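SnoaL-like domain-containing protein (Kribbella flavida, PDB 5EVH) is of unknown function but carries a SnoaL-like domain of the NTF2 clan, whose members share a fold with a pocket that probably accepts a small ligand. Local coordinates at residues 74-80 against 92-98. Numbering follows the deposited sequence.
Sequences TTALLMY and AAEHLTV
Tyr80 reaches Glu94 because its CG stands between the backbone N and the carbonyl carbon (chi1 52°), swinging the ring across to the neighbouring strand, while Glu94 has CG opposite its carbonyl carbon and beside its backbone N (chi1 -64°), with the chain extended beyond CG to meet the phenol. Tyr80 OH donates to Glu94 OE2 at 2.7 Å, arriving from above the carboxylate plane, which stands almost perpendicular to the ring (89°). Ala92 lies against the same ring, its CB 3.7 Å from Tyr80 CZ and its carbonyl oxygen above one face toward the rim; Leu78 CD1 lies at the ring edge. Ala76, Leu78 and Leu96 lie on the same face of the sheet as Tyr80 and Glu94 and pack on Ala12 of helix 7-20, while His16 and Trp19 of that helix meet Tyr80. On the opposite face of the sheet, that of Thr75, Leu77 and His95, Leu77 CD1 rests 3.8 Å from His95 CB, and a water joins Thr75 OG1 to His95 NE2; here Ser68 and Phe70 of the second subunit pack on the hairpin. Strands 75-84 and 92-99 form this antiparallel hairpin within the curved sheet of the NTF2-like cone. Paired backbone bonds join Ala76 with Leu96, Leu78 with Glu94 and Tyr80 with Ala92, and Val98 N adds a bond to Thr74 O at 2.8 Å. A phenylalanine in place of Tyr80 would probably leave Glu94 OE2 without its phenol donor and the carboxylate freer to turn. Glu94 is buried beside Leu78 CD1 and Ile108, and the Tyr80 hydroxyl gives OE2 a polar partner that fixes the carboxylate's turn, on the helix-covered side where NTF2-like proteins commonly hold their pocket.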
loop_
_atom_site.group_PDB
_atom_site.type_symbol
_atom_site.label_atom_id
_atom_site.label_comp_id
_atom_site.label_asym_id
_atom_site.label_seq_id
_atom_site.Cartn_x
_atom_site.Cartn_y
_atom_site.Cartn_z
ATOM N N THR A 74 -18.950 -1.883 -3.882
ATOM C CA THR A 74 -18.815 -1.722 -2.442
ATOM C C THR A 74 -17.382 -1.586 -1.943
ATOM O O THR A 74 -17.197 -1.337 -0.739
ATOM C CB THR A 74 -19.473 -2.898 -1.712
ATOM O OG1 THR A 74 -18.817 -4.113 -2.091
ATOM C CG2 THR A 74 -21.024 -2.952 -2.017
ATOM N N THR A 75 -16.371 -1.788 -2.783
ATOM C CA THR A 75 -14.999 -1.619 -2.300
ATOM C C THR A 75 -14.210 -0.835 -3.313
ATOM O O THR A 75 -14.544 -0.805 -4.510
ATOM C CB THR A 75 -14.240 -2.939 -2.049
ATOM O OG1 THR A 75 -14.098 -3.647 -3.275
ATOM C CG2 THR A 75 -14.942 -3.817 -0.964
ATOM N N ALA A 76 -13.124 -0.228 -2.822
ATOM C CA ALA A 76 -12.255 0.549 -3.659
ATOM C C ALA A 76 -10.836 0.321 -3.177
ATOM O O ALA A 76 -10.583 0.042 -1.992
ATOM C CB ALA A 76 -12.621 2.069 -3.629
ATOM N N LEU A 77 -9.904 0.514 -4.096
ATOM C CA LEU A 77 -8.499 0.341 -3.799
ATOM C C LEU A 77 -7.765 1.494 -4.481
ATOM O O LEU A 77 -7.937 1.732 -5.691
ATOM C CB LEU A 77 -8.034 -1.044 -4.332
ATOM C CG LEU A 77 -6.638 -1.488 -3.925
ATOM C CD1 LEU A 77 -6.537 -1.640 -2.362
ATOM C CD2 LEU A 77 -6.300 -2.859 -4.617
ATOM N N LEU A 78 -6.964 2.225 -3.725
ATOM C CA LEU A 78 -6.229 3.299 -4.384
ATOM C C LEU A 78 -4.837 3.449 -3.807
ATOM O O LEU A 78 -4.540 3.004 -2.684
ATOM C CB LEU A 78 -6.922 4.618 -4.283
ATOM C CG LEU A 78 -7.549 5.016 -3.006
ATOM C CD1 LEU A 78 -6.655 6.093 -2.555
ATOM C CD2 LEU A 78 -8.815 5.645 -3.437
HETATM N N MSE A 79 -3.974 4.018 -4.644
HETATM C CA MSE A 79 -2.581 4.256 -4.219
HETATM C C MSE A 79 -2.264 5.691 -4.648
HETATM O O MSE A 79 -2.620 6.108 -5.780
HETATM C CB MSE A 79 -1.650 3.276 -4.878
HETATM C CG MSE A 79 -0.176 3.599 -4.444
HETATM SE SE MSE A 79 1.144 2.386 -5.267
HETATM C CE MSE A 79 0.667 0.685 -4.294
ATOM N N TYR A 80 -1.623 6.470 -3.754
ATOM C CA TYR A 80 -1.345 7.869 -4.024
ATOM C C TYR A 80 0.026 8.208 -3.461
ATOM O O TYR A 80 0.501 7.605 -2.499
ATOM C CB TYR A 80 -2.444 8.815 -3.468
ATOM C CG TYR A 80 -2.770 8.611 -2.015
ATOM C CD1 TYR A 80 -3.789 7.746 -1.629
ATOM C CD2 TYR A 80 -2.065 9.295 -1.037
ATOM C CE1 TYR A 80 -4.104 7.585 -0.273
ATOM C CE2 TYR A 80 -2.362 9.148 0.315
ATOM C CZ TYR A 80 -3.376 8.275 0.681
ATOM O OH TYR A 80 -3.674 8.100 2.024
ATOM N N ALA A 92 1.064 6.043 -0.142
ATOM C CA ALA A 92 0.187 5.237 0.696
ATOM C C ALA A 92 -0.783 4.455 -0.188
ATOM O O ALA A 92 -1.095 4.871 -1.308
ATOM C CB ALA A 92 -0.610 6.080 1.718
ATOM N N ALA A 93 -1.273 3.328 0.312
ATOM C CA ALA A 93 -2.343 2.624 -0.397
ATOM C C ALA A 93 -3.498 2.396 0.573
ATOM O O ALA A 93 -3.263 2.167 1.779
ATOM C CB ALA A 93 -1.842 1.244 -0.922
ATOM N N GLU A 94 -4.748 2.461 0.059
ATOM C CA GLU A 94 -5.916 2.329 0.903
ATOM C C GLU A 94 -6.878 1.357 0.275
ATOM O O GLU A 94 -7.161 1.442 -0.941
ATOM C CB GLU A 94 -6.706 3.686 1.132
ATOM C CG GLU A 94 -5.863 4.685 1.864
ATOM C CD GLU A 94 -6.567 6.053 1.981
ATOM O OE1 GLU A 94 -7.671 6.134 1.435
ATOM O OE2 GLU A 94 -6.020 7.007 2.613
ATOM N N HIS A 95 -7.445 0.485 1.124
ATOM C CA HIS A 95 -8.489 -0.423 0.708
ATOM C C HIS A 95 -9.733 0.008 1.478
ATOM O O HIS A 95 -9.711 0.002 2.719
ATOM C CB HIS A 95 -8.119 -1.866 1.035
ATOM C CG HIS A 95 -9.235 -2.842 0.756
ATOM N ND1 HIS A 95 -9.482 -3.940 1.558
ATOM C CD2 HIS A 95 -10.138 -2.918 -0.268
ATOM C CE1 HIS A 95 -10.502 -4.638 1.063
ATOM N NE2 HIS A 95 -10.938 -4.022 -0.032
ATOM N N LEU A 96 -10.795 0.410 0.777
ATOM C CA LEU A 96 -11.982 0.988 1.427
ATOM C C LEU A 96 -13.192 0.106 1.174
ATOM O O LEU A 96 -13.389 -0.400 0.064
ATOM C CB LEU A 96 -12.308 2.392 0.882
ATOM C CG LEU A 96 -11.172 3.406 1.039
ATOM C CD1 LEU A 96 -10.288 3.337 -0.196
ATOM C CD2 LEU A 96 -11.743 4.801 1.249
ATOM N N THR A 97 -14.024 -0.042 2.192
ATOM C CA THR A 97 -15.345 -0.639 2.034
ATOM C C THR A 97 -16.363 0.456 2.226
ATOM O O THR A 97 -16.287 1.210 3.202
ATOM C CB THR A 97 -15.572 -1.729 3.110
ATOM O OG1 THR A 97 -14.498 -2.668 2.987
ATOM C CG2 THR A 97 -16.902 -2.400 2.972
ATOM N N VAL A 98 -17.372 0.509 1.354
ATOM C CA VAL A 98 -18.283 1.652 1.334
ATOM C C VAL A 98 -19.700 1.118 1.269
ATOM O O VAL A 98 -19.994 0.292 0.400
ATOM C CB VAL A 98 -18.019 2.558 0.117
ATOM C CG1 VAL A 98 -19.092 3.686 0.085
ATOM C CG2 VAL A 98 -16.518 3.076 0.128
HETATM O O HOH W 1 -11.759 -5.148 -2.724
#